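Local structure of AmbC (Sorangium cellulosum, 5O15) at residues Gly235-Phe240 / Ala292-Ala297; Arg94-Leu99 / Arg119-His124; Tyr191-Leu196 / Ala254-Val259; Val48-Val53 / Val173-Arg178. The protein probably dehydrates a polyketide intermediate and then closes it into an oxygen heterocycle, as a bifunctional dehydratase-cyclase domain of ambruticin biosynthesis. All coordinates share one frame; numbering follows the deposited sequence.

The four contacts are spread over a double hotdog fold. Contact 4 joins 48-53 in the first hotdog to 173-178 in the second, with 119 residues between them in sequence, and contact 2, a hairpin of strands 96-103 and 112-120, is nested inside the loop it closes. Contacts 3 and 1 follow, their segments alternating along the chain and all lying in the second hotdog. Contacts 2 and 3 lie on opposite sides of the chain's centre, with centres about 33 Å apart. Contacts 1 and 4 touch, M238 SD reaching V53 CG1 at 3.7 Å. Contact 4 ties the two halves together at the probable active site, and contacts 1 to 3 join strands of the hotdogs on other parts of the fold.

Contact 1: Gly235-Phe240 / Ala292-Ala297; sequences GIPMPF and ARWATA
I236 with A295 and M238 with R293 form the hydrogen-bonded pairs between strands 236-240 and 292-295, which run antiparallel at 138° with axes 4.0 Å apart at their closest. M238 N donates to R293 O at 2.9 Å. P237-W294 and P239-A292 are the non-hydrogen-bonded pairs, and their side chains share one face. There P237 lies over the indole, its CD 3.7 Å from the centroid of the six-membered ring of W294 in a CH-pi contact. An alanine in place of W294 would probably leave the P237 ring without its aromatic support and R233 without its cation-pi partner. On the face of M238, its CG presses tightly on A295 CB (3.4 Å). Farther along, the R293 chain bends at chi3 (-65°) and its guanidinium lies flat on F240, CZ 4.0 Å from the ring centroid and the planes 23° apart; NH2 sits over the rim near CZ of F240. Because both prolines occupy non-hydrogen-bonded positions, their missing N-H groups cost this strand pair no bond, and ring faces, one under a proline and one under a cation, supply much of the side-chain contact.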
loop_
_atom_site.group_PDB
_atom_site.type_symbol
_atom_site.label_atom_id
_atom_site.label_comp_id
_atom_site.label_asym_id
_atom_site.label_seq_id
_atom_site.Cartn_x
_atom_site.Cartn_y
_atom_site.Cartn_z
ATOM N N GLY A 235 -19.652 5.422 -0.687
ATOM C CA GLY A 235 -18.252 5.638 -0.400
ATOM C C GLY A 235 -17.326 4.530 -0.824
ATOM O O GLY A 235 -17.549 3.869 -1.835
ATOM N N ILE A 236 -16.257 4.317 -0.056
ATOM C CA ILE A 236 -15.243 3.344 -0.456
ATOM C C ILE A 236 -14.566 2.781 0.792
ATOM O O ILE A 236 -14.355 3.531 1.766
ATOM C CB ILE A 236 -14.203 3.990 -1.390
ATOM C CG1 ILE A 236 -13.402 2.914 -2.125
ATOM C CG2 ILE A 236 -13.297 4.992 -0.621
ATOM C CD1 ILE A 236 -12.466 3.453 -3.211
ATOM N N PRO A 237 -14.188 1.503 0.832
ATOM C CA PRO A 237 -13.315 1.045 1.943
ATOM C C PRO A 237 -11.945 1.676 1.823
ATOM O O PRO A 237 -11.299 1.601 0.780
ATOM C CB PRO A 237 -13.240 -0.470 1.742
ATOM C CG PRO A 237 -14.434 -0.810 0.869
ATOM C CD PRO A 237 -14.631 0.382 -0.021
ATOM N N MET A 238 -11.451 2.200 2.955
ATOM C CA MET A 238 -10.174 2.883 3.064
ATOM C C MET A 238 -9.277 2.076 4.006
ATOM O O MET A 238 -9.674 1.789 5.147
ATOM C CB MET A 238 -10.385 4.253 3.733
ATOM C CG MET A 238 -11.259 5.237 3.057
ATOM S SD MET A 238 -10.280 6.259 1.999
ATOM C CE MET A 238 -8.986 7.025 2.969
ATOM N N PRO A 239 -8.074 1.713 3.585
ATOM C CA PRO A 239 -7.166 0.975 4.479
ATOM C C PRO A 239 -6.850 1.777 5.727
ATOM O O PRO A 239 -6.553 2.970 5.649
ATOM C CB PRO A 239 -5.897 0.838 3.644
ATOM C CG PRO A 239 -6.362 1.007 2.210
ATOM C CD PRO A 239 -7.465 1.988 2.271
ATOM N N PHE A 240 -6.900 1.114 6.893
ATOM C CA PHE A 240 -6.457 1.750 8.122
ATOM C C PHE A 240 -5.400 0.969 8.885
ATOM O O PHE A 240 -4.763 1.546 9.766
ATOM C CB PHE A 240 -7.629 2.095 9.056
ATOM C CG PHE A 240 -8.325 0.898 9.636
ATOM C CD1 PHE A 240 -7.910 0.356 10.841
ATOM C CD2 PHE A 240 -9.408 0.344 8.984
ATOM C CE1 PHE A 240 -8.544 -0.734 11.371
ATOM C CE2 PHE A 240 -10.056 -0.744 9.506
ATOM C CZ PHE A 240 -9.621 -1.286 10.713
ATOM N N ALA A 292 -9.586 -2.503 6.114
ATOM C CA ALA A 292 -10.152 -1.272 5.601
ATOM C C ALA A 292 -11.518 -1.041 6.217
ATOM O O ALA A 292 -12.194 -1.983 6.629
ATOM C CB ALA A 292 -10.313 -1.346 4.079
ATOM N N ARG A 293 -11.908 0.225 6.270
ATOM C CA ARG A 293 -13.204 0.641 6.776
ATOM C C ARG A 293 -13.875 1.545 5.757
ATOM O O ARG A 293 -13.228 2.430 5.201
ATOM C CB ARG A 293 -13.010 1.429 8.080
ATOM C CG ARG A 293 -14.262 1.931 8.719
ATOM C CD ARG A 293 -13.970 2.670 10.024
ATOM N NE ARG A 293 -13.401 1.803 11.053
ATOM C CZ ARG A 293 -12.143 1.846 11.492
ATOM N NH1 ARG A 293 -11.272 2.718 10.995
ATOM N NH2 ARG A 293 -11.756 1.015 12.452
ATOM N N TRP A 294 -15.171 1.334 5.545
ATOM C CA TRP A 294 -15.928 2.175 4.626
ATOM C C TRP A 294 -15.910 3.630 5.069
ATOM O O TRP A 294 -16.097 3.931 6.252
ATOM C CB TRP A 294 -17.366 1.673 4.532
ATOM C CG TRP A 294 -17.502 0.430 3.705
ATOM C CD1 TRP A 294 -17.304 -0.863 4.107
ATOM C CD2 TRP A 294 -17.842 0.371 2.327
ATOM N NE1 TRP A 294 -17.529 -1.725 3.057
ATOM C CE2 TRP A 294 -17.857 -0.983 1.954
ATOM C CE3 TRP A 294 -18.154 1.337 1.371
ATOM C CZ2 TRP A 294 -18.170 -1.394 0.678
ATOM C CZ3 TRP A 294 -18.467 0.923 0.089
ATOM C CH2 TRP A 294 -18.464 -0.430 -0.245
ATOM N N ALA A 295 -15.670 4.531 4.114
ATOM C CA ALA A 295 -15.585 5.962 4.380
ATOM C C ALA A 295 -16.383 6.718 3.323
ATOM O O ALA A 295 -16.387 6.351 2.140
ATOM C CB ALA A 295 -14.137 6.446 4.294
ATOM N N THR A 296 -17.041 7.788 3.746
ATOM C CA THR A 296 -17.750 8.649 2.805
ATOM C C THR A 296 -16.807 9.697 2.218
ATOM O O THR A 296 -15.708 9.945 2.736
ATOM C CB THR A 296 -18.866 9.405 3.516
ATOM O OG1 THR A 296 -18.268 10.321 4.437
ATOM C CG2 THR A 296 -19.809 8.472 4.240
ATOM N N ALA A 297 -17.277 10.342 1.137
ATOM C CA ALA A 297 -16.496 11.393 0.497
ATOM C C ALA A 297 -16.179 12.513 1.481
ATOM O O ALA A 297 -15.077 13.054 1.467
ATOM C CB ALA A 297 -17.238 11.936 -0.734
#

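Contact 2: Arg94-Leu99 / Arg119-His124; sequences RGAVTL and RPDGAH
T98 and D121 meet with their side chains crossing at about a right angle, T98 OG1 standing 3.4 Å from D121 OD1. The T98 hydroxyl is anti to its own carbonyl carbon (chi1 -58°), which turns it to the side where D121 lies. In D121, CG is anti to the backbone N (chi1 -178°), which sets it 4.0 Å from A96 CB. Its OD2 comes within 3.9 Å of A96 CB and also forms a long, weak ion pair with R39 on strand 34-41. R119 meets T98 on another side, its CG 4.0 Å from T98 CB, and from CG to NE its chain runs extended, carrying the guanidinium beyond the threonine. W128 packs against both T98 and R119.

The contact is the open end of the beta hairpin formed by strands 96-103 and 112-120, part of the first hotdog. T98 and R119 form a hydrogen-bonded pair of it, and their side chains share a face: T98 N binds R119 O at 2.8 Å, and R119 N returns a bond of 3.0 Å to T98 O. V97 and P120 form the next, non-hydrogen-bonded pair, where the side chains diverge; V97 CA lies 3.5 Å from R119 O. Beyond it D121 N donates to A96 O, whose position is less certain. On the other side of strand 96-103, V97 packs on L40 of strand 34-41.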
loop_
_atom_site.group_PDB
_atom_site.type_symbol
_atom_site.label_atom_id
_atom_site.label_comp_id
_atom_site.label_asym_id
_atom_site.label_seq_id
_atom_site.Cartn_x
_atom_site.Cartn_y
_atom_site.Cartn_z
ATOM N N ARG A 94 1.203 20.818 -7.541
ATOM C CA ARG A 94 2.496 21.037 -8.172
ATOM C C ARG A 94 3.476 21.517 -7.109
ATOM O O ARG A 94 3.829 22.698 -7.054
ATOM C CB ARG A 94 2.370 22.049 -9.321
ATOM C CG ARG A 94 3.691 22.355 -10.029
ATOM C CD ARG A 94 3.497 23.147 -11.315
ATOM N NE ARG A 94 2.701 22.403 -12.289
ATOM C CZ ARG A 94 3.191 21.516 -13.154
ATOM N NH1 ARG A 94 4.491 21.239 -13.182
ATOM N NH2 ARG A 94 2.370 20.897 -13.993
ATOM N N GLY A 95 3.900 20.611 -6.249
ATOM C CA GLY A 95 4.776 20.983 -5.161
ATOM C C GLY A 95 5.379 19.751 -4.549
ATOM O O GLY A 95 5.456 18.698 -5.173
ATOM N N ALA A 96 5.827 19.896 -3.308
ATOM C CA ALA A 96 6.510 18.796 -2.641
ATOM C C ALA A 96 6.230 18.831 -1.153
ATOM O O ALA A 96 5.895 19.875 -0.585
ATOM C CB ALA A 96 8.016 18.854 -2.896
ATOM N N VAL A 97 6.339 17.662 -0.540
ATOM C CA VAL A 97 6.304 17.542 0.905
ATOM C C VAL A 97 7.623 16.941 1.359
ATOM O O VAL A 97 8.248 16.131 0.668
ATOM C CB VAL A 97 5.114 16.716 1.440
ATOM C CG1 VAL A 97 3.794 17.348 1.047
ATOM C CG2 VAL A 97 5.197 15.314 0.931
ATOM N N THR A 98 8.044 17.349 2.533
ATOM C CA THR A 98 9.176 16.739 3.189
ATOM C C THR A 98 8.652 15.574 4.016
ATOM O O THR A 98 7.575 15.656 4.616
ATOM C CB THR A 98 9.876 17.767 4.095
ATOM O OG1 THR A 98 10.285 18.885 3.309
ATOM C CG2 THR A 98 11.118 17.201 4.700
ATOM N N LEU A 99 9.424 14.500 4.055
ATOM C CA LEU A 99 9.070 13.292 4.776
ATOM C C LEU A 99 10.056 13.040 5.904
ATOM O O LEU A 99 11.243 13.392 5.819
ATOM C CB LEU A 99 9.153 12.087 3.839
ATOM C CG LEU A 99 8.250 12.114 2.610
ATOM C CD1 LEU A 99 8.499 10.873 1.757
ATOM C CD2 LEU A 99 6.828 12.147 3.060
ATOM N N ARG A 119 5.620 17.220 6.180
ATOM C CA ARG A 119 5.317 18.633 6.323
ATOM C C ARG A 119 5.448 19.292 4.960
ATOM O O ARG A 119 6.237 18.830 4.131
ATOM C CB ARG A 119 6.231 19.315 7.351
ATOM C CG ARG A 119 7.670 19.476 6.938
ATOM C CD ARG A 119 8.507 20.239 7.996
ATOM N NE ARG A 119 9.818 20.540 7.433
ATOM C CZ ARG A 119 10.927 20.763 8.127
ATOM N NH1 ARG A 119 10.932 20.739 9.460
ATOM N NH2 ARG A 119 12.050 21.017 7.467
ATOM N N PRO A 120 4.700 20.369 4.696
ATOM C CA PRO A 120 4.829 21.041 3.398
ATOM C C PRO A 120 6.263 21.493 3.155
ATOM O O PRO A 120 6.947 21.970 4.061
ATOM C CB PRO A 120 3.873 22.237 3.510
ATOM C CG PRO A 120 2.907 21.874 4.576
ATOM C CD PRO A 120 3.653 20.977 5.536
ATOM N N ASP A 121 6.713 21.332 1.915
ATOM C CA ASP A 121 8.102 21.598 1.573
ATOM C C ASP A 121 8.333 23.101 1.524
ATOM O O ASP A 121 7.528 23.843 0.955
ATOM C CB ASP A 121 8.410 20.960 0.218
ATOM C CG ASP A 121 9.847 21.142 -0.214
ATOM O OD1 ASP A 121 10.755 20.655 0.492
ATOM O OD2 ASP A 121 10.060 21.753 -1.281
ATOM N N GLY A 122 9.424 23.550 2.142
ATOM C CA GLY A 122 9.758 24.960 2.172
ATOM C C GLY A 122 9.511 25.599 3.525
ATOM O O GLY A 122 10.312 26.419 3.983
ATOM N N ALA A 123 8.406 25.233 4.176
ATOM C CA ALA A 123 8.056 25.780 5.488
ATOM C C ALA A 123 8.818 24.996 6.550
ATOM O O ALA A 123 8.354 23.975 7.062
ATOM C CB ALA A 123 6.550 25.711 5.706
ATOM N N HIS A 124 10.004 25.493 6.901
ATOM C CA HIS A 124 10.940 24.738 7.727
ATOM C C HIS A 124 10.641 24.808 9.220
ATOM O O HIS A 124 11.391 24.221 10.010
ATOM C CB HIS A 124 12.377 25.187 7.447
ATOM C CG HIS A 124 12.954 24.602 6.196
ATOM N ND1 HIS A 124 13.454 23.320 6.138
ATOM C CD2 HIS A 124 13.102 25.120 4.954
ATOM C CE1 HIS A 124 13.889 23.073 4.915
ATOM N NE2 HIS A 124 13.687 24.150 4.177
#

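Contact 3: Tyr191-Leu196 / Ala254-Val259; sequences YADLAL and ALRARV
An antiparallel strand pair of the second hotdog carries this contact, with Y191 opposite R258, D193 opposite R256 and A195 opposite A254 on one face, and A192 opposite A257 and L194 opposite L255 on the other. The side chains of Y191 and R258 lie side by side and point the same way, R258 CG coming within 3.5 Å of Y191 CE1. R258 NE donates to Y191 OH (3.2 Å), which lies in the guanidinium plane, while E275 and E260 take its NH1 and NH2. A phenylalanine in place of Y191 would probably leave R258 NE without this acceptor. D193 OD1 forms a salt bridge with R256 NE (3.2 Å), which meets this oxygen nearly along the C-O axis. A water bridges the pair, donating to D193 OD2 and accepting from R256 NH2. W152 also donates to D193 OD2, and A148 O receives R256 NH1. On the opposite face L194 CD1 rests 3.8 Å from A257 CB. That apolar face turns to helix 211-225, where A192 meets A220 and both L194 and L255 meet L213; strand 180-186 flanks 189-195, and strand 269-277 flanks 254-261.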
loop_
_atom_site.group_PDB
_atom_site.type_symbol
_atom_site.label_atom_id
_atom_site.label_comp_id
_atom_site.label_asym_id
_atom_site.label_seq_id
_atom_site.Cartn_x
_atom_site.Cartn_y
_atom_site.Cartn_z
ATOM N N TYR A 191 -7.705 -14.035 -7.281
ATOM C CA TYR A 191 -6.462 -14.205 -7.999
ATOM C C TYR A 191 -6.394 -13.134 -9.071
ATOM O O TYR A 191 -7.383 -12.919 -9.784
ATOM C CB TYR A 191 -6.396 -15.607 -8.630
ATOM C CG TYR A 191 -6.317 -16.677 -7.569
ATOM C CD1 TYR A 191 -5.111 -16.932 -6.966
ATOM C CD2 TYR A 191 -7.430 -17.374 -7.129
ATOM C CE1 TYR A 191 -4.994 -17.870 -5.967
ATOM C CE2 TYR A 191 -7.326 -18.326 -6.104
ATOM C CZ TYR A 191 -6.097 -18.566 -5.539
ATOM O OH TYR A 191 -5.937 -19.489 -4.516
ATOM N N ALA A 192 -5.261 -12.467 -9.226
ATOM C CA ALA A 192 -5.198 -11.370 -10.183
ATOM C C ALA A 192 -3.827 -11.238 -10.803
ATOM O O ALA A 192 -2.805 -11.530 -10.171
ATOM C CB ALA A 192 -5.624 -10.050 -9.530
ATOM N N ASP A 193 -3.819 -10.753 -12.055
ATOM C CA ASP A 193 -2.625 -10.252 -12.718
ATOM C C ASP A 193 -2.572 -8.745 -12.519
ATOM O O ASP A 193 -3.512 -8.038 -12.906
ATOM C CB ASP A 193 -2.667 -10.588 -14.207
ATOM C CG ASP A 193 -2.526 -12.054 -14.465
ATOM O OD1 ASP A 193 -1.525 -12.656 -14.038
ATOM O OD2 ASP A 193 -3.361 -12.653 -15.153
ATOM N N LEU A 194 -1.465 -8.266 -11.942
ATOM C CA LEU A 194 -1.248 -6.860 -11.627
ATOM C C LEU A 194 -0.100 -6.337 -12.478
ATOM O O LEU A 194 0.915 -7.008 -12.641
ATOM C CB LEU A 194 -0.878 -6.681 -10.158
ATOM C CG LEU A 194 -1.791 -7.346 -9.128
ATOM C CD1 LEU A 194 -1.307 -7.006 -7.719
ATOM C CD2 LEU A 194 -3.254 -6.973 -9.286
ATOM N N ALA A 195 -0.238 -5.129 -13.007
ATOM C CA ALA A 195 0.850 -4.560 -13.791
ATOM C C ALA A 195 0.761 -3.055 -13.750
ATOM O O ALA A 195 -0.326 -2.502 -13.921
ATOM C CB ALA A 195 0.792 -5.009 -15.259
ATOM N N LEU A 196 1.897 -2.415 -13.496
ATOM C CA LEU A 196 1.967 -0.970 -13.575
ATOM C C LEU A 196 1.752 -0.523 -15.024
ATOM O O LEU A 196 2.286 -1.135 -15.970
ATOM C CB LEU A 196 3.334 -0.475 -13.112
ATOM C CG LEU A 196 3.684 -0.602 -11.606
ATOM C CD1 LEU A 196 5.126 -0.259 -11.349
ATOM C CD2 LEU A 196 2.866 0.312 -10.785
ATOM N N ALA A 254 5.315 -5.950 -12.134
ATOM C CA ALA A 254 4.117 -6.697 -12.473
ATOM C C ALA A 254 4.206 -7.999 -11.699
ATOM O O ALA A 254 5.299 -8.516 -11.488
ATOM C CB ALA A 254 4.023 -6.927 -13.989
ATOM N N LEU A 255 3.051 -8.538 -11.303
ATOM C CA LEU A 255 2.959 -9.610 -10.314
ATOM C C LEU A 255 1.685 -10.380 -10.536
ATOM O O LEU A 255 0.729 -9.850 -11.098
ATOM C CB LEU A 255 2.880 -9.050 -8.863
ATOM C CG LEU A 255 4.049 -8.219 -8.431
ATOM C CD1 LEU A 255 3.740 -7.435 -7.157
ATOM C CD2 LEU A 255 5.238 -9.130 -8.108
ATOM N N ARG A 256 1.654 -11.592 -9.989
ATOM C CA ARG A 256 0.407 -12.271 -9.691
ATOM C C ARG A 256 0.108 -12.133 -8.208
ATOM O O ARG A 256 1.017 -12.084 -7.382
ATOM C CB ARG A 256 0.418 -13.732 -10.106
ATOM C CG ARG A 256 0.295 -13.886 -11.596
ATOM C CD ARG A 256 0.281 -15.313 -12.040
ATOM N NE ARG A 256 0.068 -15.370 -13.484
ATOM C CZ ARG A 256 0.297 -16.426 -14.244
ATOM N NH1 ARG A 256 0.724 -17.556 -13.714
ATOM N NH2 ARG A 256 0.086 -16.373 -15.561
ATOM N N ALA A 257 -1.181 -12.039 -7.881
ATOM C CA ALA A 257 -1.637 -11.806 -6.531
ATOM C C ALA A 257 -2.697 -12.824 -6.165
ATOM O O ALA A 257 -3.543 -13.214 -6.982
ATOM C CB ALA A 257 -2.251 -10.413 -6.415
ATOM N N ARG A 258 -2.676 -13.183 -4.882
ATOM C CA ARG A 258 -3.710 -13.941 -4.208
ATOM C C ARG A 258 -4.161 -13.108 -3.016
ATOM O O ARG A 258 -3.356 -12.813 -2.119
ATOM C CB ARG A 258 -3.203 -15.301 -3.741
ATOM C CG ARG A 258 -4.232 -16.119 -3.016
ATOM C CD ARG A 258 -3.647 -17.423 -2.518
ATOM N NE ARG A 258 -4.663 -18.236 -1.854
ATOM C CZ ARG A 258 -4.892 -18.250 -0.540
ATOM N NH1 ARG A 258 -4.167 -17.514 0.293
ATOM N NH2 ARG A 258 -5.844 -19.035 -0.054
ATOM N N VAL A 259 -5.420 -12.716 -2.999
ATOM C CA VAL A 259 -5.999 -11.896 -1.945
ATOM C C VAL A 259 -7.092 -12.744 -1.315
ATOM O O VAL A 259 -8.120 -13.017 -1.936
ATOM C CB VAL A 259 -6.553 -10.581 -2.505
ATOM C CG1 VAL A 259 -7.127 -9.745 -1.375
ATOM C CG2 VAL A 259 -5.509 -9.808 -3.235
HETATM O O HOH W 1 -1.385 -14.139 -16.905
#

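Contact 4: Val48-Val53 / Val173-Arg178; sequences VLDHVV and VGPAFR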
loop_
_atom_site.group_PDB
_atom_site.type_symbol
_atom_site.label_atom_id
_atom_site.label_comp_id
_atom_site.label_asym_id
_atom_site.label_seq_id
_atom_site.Cartn_x
_atom_site.Cartn_y
_atom_site.Cartn_z
ATOM N N VAL A 48 1.437 10.068 -8.375
ATOM C CA VAL A 48 0.698 9.990 -7.120
ATOM C C VAL A 48 -0.599 10.775 -7.210
ATOM O O VAL A 48 -1.550 10.491 -6.477
ATOM C CB VAL A 48 1.545 10.447 -5.907
ATOM C CG1 VAL A 48 2.752 9.560 -5.765
ATOM C CG2 VAL A 48 1.951 11.915 -5.988
ATOM N N LEU A 49 -0.639 11.802 -8.069
ATOM C CA LEU A 49 -1.832 12.628 -8.227
ATOM C C LEU A 49 -2.983 11.882 -8.875
ATOM O O LEU A 49 -4.113 12.390 -8.878
ATOM C CB LEU A 49 -1.499 13.897 -9.019
ATOM C CG LEU A 49 -0.457 14.817 -8.373
ATOM C CD1 LEU A 49 -0.094 15.963 -9.341
ATOM C CD2 LEU A 49 -0.974 15.321 -7.035
ATOM N N ASP A 50 -2.724 10.715 -9.478
ATOM C CA ASP A 50 -3.811 9.903 -9.984
ATOM C C ASP A 50 -4.589 9.223 -8.871
ATOM O O ASP A 50 -5.665 8.650 -9.148
ATOM C CB ASP A 50 -3.258 8.823 -10.914
ATOM C CG ASP A 50 -2.774 9.346 -12.264
ATOM O OD1 ASP A 50 -2.963 10.538 -12.554
ATOM O OD2 ASP A 50 -2.208 8.522 -13.024
ATOM N N HIS A 51 -4.116 9.308 -7.615
ATOM C CA HIS A 51 -4.801 8.658 -6.502
ATOM C C HIS A 51 -5.835 9.606 -5.912
ATOM O O HIS A 51 -5.665 10.221 -4.853
ATOM C CB HIS A 51 -3.822 8.182 -5.431
ATOM C CG HIS A 51 -4.466 7.260 -4.454
ATOM N ND1 HIS A 51 -4.697 7.632 -3.150
ATOM C CD2 HIS A 51 -4.946 6.004 -4.569
ATOM C CE1 HIS A 51 -5.280 6.639 -2.501
ATOM N NE2 HIS A 51 -5.454 5.635 -3.348
ATOM N N VAL A 52 -6.960 9.697 -6.627
ATOM C CA VAL A 52 -8.087 10.530 -6.242
ATOM C C VAL A 52 -9.098 9.650 -5.534
ATOM O O VAL A 52 -9.628 8.704 -6.140
ATOM C CB VAL A 52 -8.708 11.236 -7.456
ATOM C CG1 VAL A 52 -9.836 12.151 -7.004
ATOM C CG2 VAL A 52 -7.636 12.003 -8.241
ATOM N N VAL A 53 -9.361 9.954 -4.250
ATOM C CA VAL A 53 -10.230 9.144 -3.414
ATOM C C VAL A 53 -11.519 9.926 -3.194
ATOM O O VAL A 53 -11.564 10.894 -2.427
ATOM C CB VAL A 53 -9.563 8.803 -2.086
ATOM C CG1 VAL A 53 -10.495 7.981 -1.274
ATOM C CG2 VAL A 53 -8.251 8.066 -2.338
ATOM N N VAL A 173 -10.150 7.821 -10.258
ATOM C CA VAL A 173 -8.708 7.640 -10.272
ATOM C C VAL A 173 -8.154 7.841 -11.675
ATOM O O VAL A 173 -8.841 7.705 -12.703
ATOM C CB VAL A 173 -8.288 6.284 -9.717
ATOM C CG1 VAL A 173 -8.839 6.051 -8.351
ATOM C CG2 VAL A 173 -8.624 5.156 -10.621
ATOM N N GLY A 174 -6.880 8.195 -11.714
ATOM C CA GLY A 174 -6.154 8.324 -12.941
ATOM C C GLY A 174 -5.437 7.053 -13.330
ATOM O O GLY A 174 -5.507 6.023 -12.648
ATOM N N PRO A 175 -4.744 7.099 -14.475
ATOM C CA PRO A 175 -4.220 5.861 -15.076
ATOM C C PRO A 175 -3.271 5.056 -14.207
ATOM O O PRO A 175 -3.221 3.833 -14.322
ATOM C CB PRO A 175 -3.489 6.385 -16.321
ATOM C CG PRO A 175 -4.114 7.657 -16.637
ATOM C CD PRO A 175 -4.606 8.258 -15.380
ATOM N N ALA A 176 -2.490 5.692 -13.329
ATOM C CA ALA A 176 -1.528 4.928 -12.530
ATOM C C ALA A 176 -2.224 3.964 -11.578
ATOM O O ALA A 176 -1.600 2.999 -11.120
ATOM C CB ALA A 176 -0.610 5.856 -11.734
ATOM N N PHE A 177 -3.496 4.205 -11.268
ATOM C CA PHE A 177 -4.267 3.412 -10.314
ATOM C C PHE A 177 -5.313 2.559 -11.012
ATOM O O PHE A 177 -6.351 2.244 -10.429
ATOM C CB PHE A 177 -4.804 4.278 -9.175
ATOM C CG PHE A 177 -3.689 4.774 -8.341
ATOM C CD1 PHE A 177 -3.189 4.016 -7.298
ATOM C CD2 PHE A 177 -3.038 5.956 -8.649
ATOM C CE1 PHE A 177 -2.087 4.448 -6.566
ATOM C CE2 PHE A 177 -1.937 6.374 -7.953
ATOM C CZ PHE A 177 -1.485 5.627 -6.896
ATOM N N ARG A 178 -4.985 2.116 -12.225
ATOM C CA ARG A 178 -5.732 1.075 -12.934
ATOM C C ARG A 178 -4.725 -0.023 -13.249
ATOM O O ARG A 178 -4.239 -0.120 -14.377
ATOM C CB ARG A 178 -6.420 1.618 -14.196
ATOM C CG ARG A 178 -7.712 2.348 -13.886
ATOM C CD ARG A 178 -8.530 2.721 -15.151
ATOM N NE ARG A 178 -8.043 3.972 -15.678
ATOM C CZ ARG A 178 -8.355 5.169 -15.189
ATOM N NH1 ARG A 178 -9.144 5.265 -14.131
ATOM N NH2 ARG A 178 -7.857 6.277 -15.740
#
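D50 grips the 173-178 loop through two acceptors, one in its backbone and one in its carboxylate. D50 O receives G174 N at 2.9 Å in an almost straight bond (174°) lying on a carbonyl lone pair, and takes a further, weak bond from V52 N across the inverse gamma turn centred on H51. D50 OD2 accepts A176 N at 2.9 Å on its anti side, somewhat out of the carboxylate plane. P175 N is also near OD2 but has no hydrogen to give. The carboxylate is held at the start of the short 3-10 segment 175-176 by the A176 N-H. G174 lies so close under D50 that a beta carbon there would clash with D50 CG.

Within the loop, R178 NH1 donates to V173 O (2.8 Å) from above the carbonyl plane, and F177 N binds G174 O. On the other segment H51 N is taken up by V48 O, and H51 ND1 is hydrogen-bonded to I58 O. H51 and F177 meet as a T-shaped (edge-to-face) pair, the imidazole edge toward the phenyl face with centroids 4.9 Å apart. H51 CB sits over the same ring, 3.9 Å from its centroid, in a CH-pi contact, while D50 CB lies at the ring's edge. F177 also touches D215 and Q219 of helix 211-225.

H51 begins a sequence matching the HxxxGxxxxP motif of polyketide synthase dehydratases, and G174-F177 matches their GPxF motif, so this junction of the two hotdogs is consistent with the dehydratase active site.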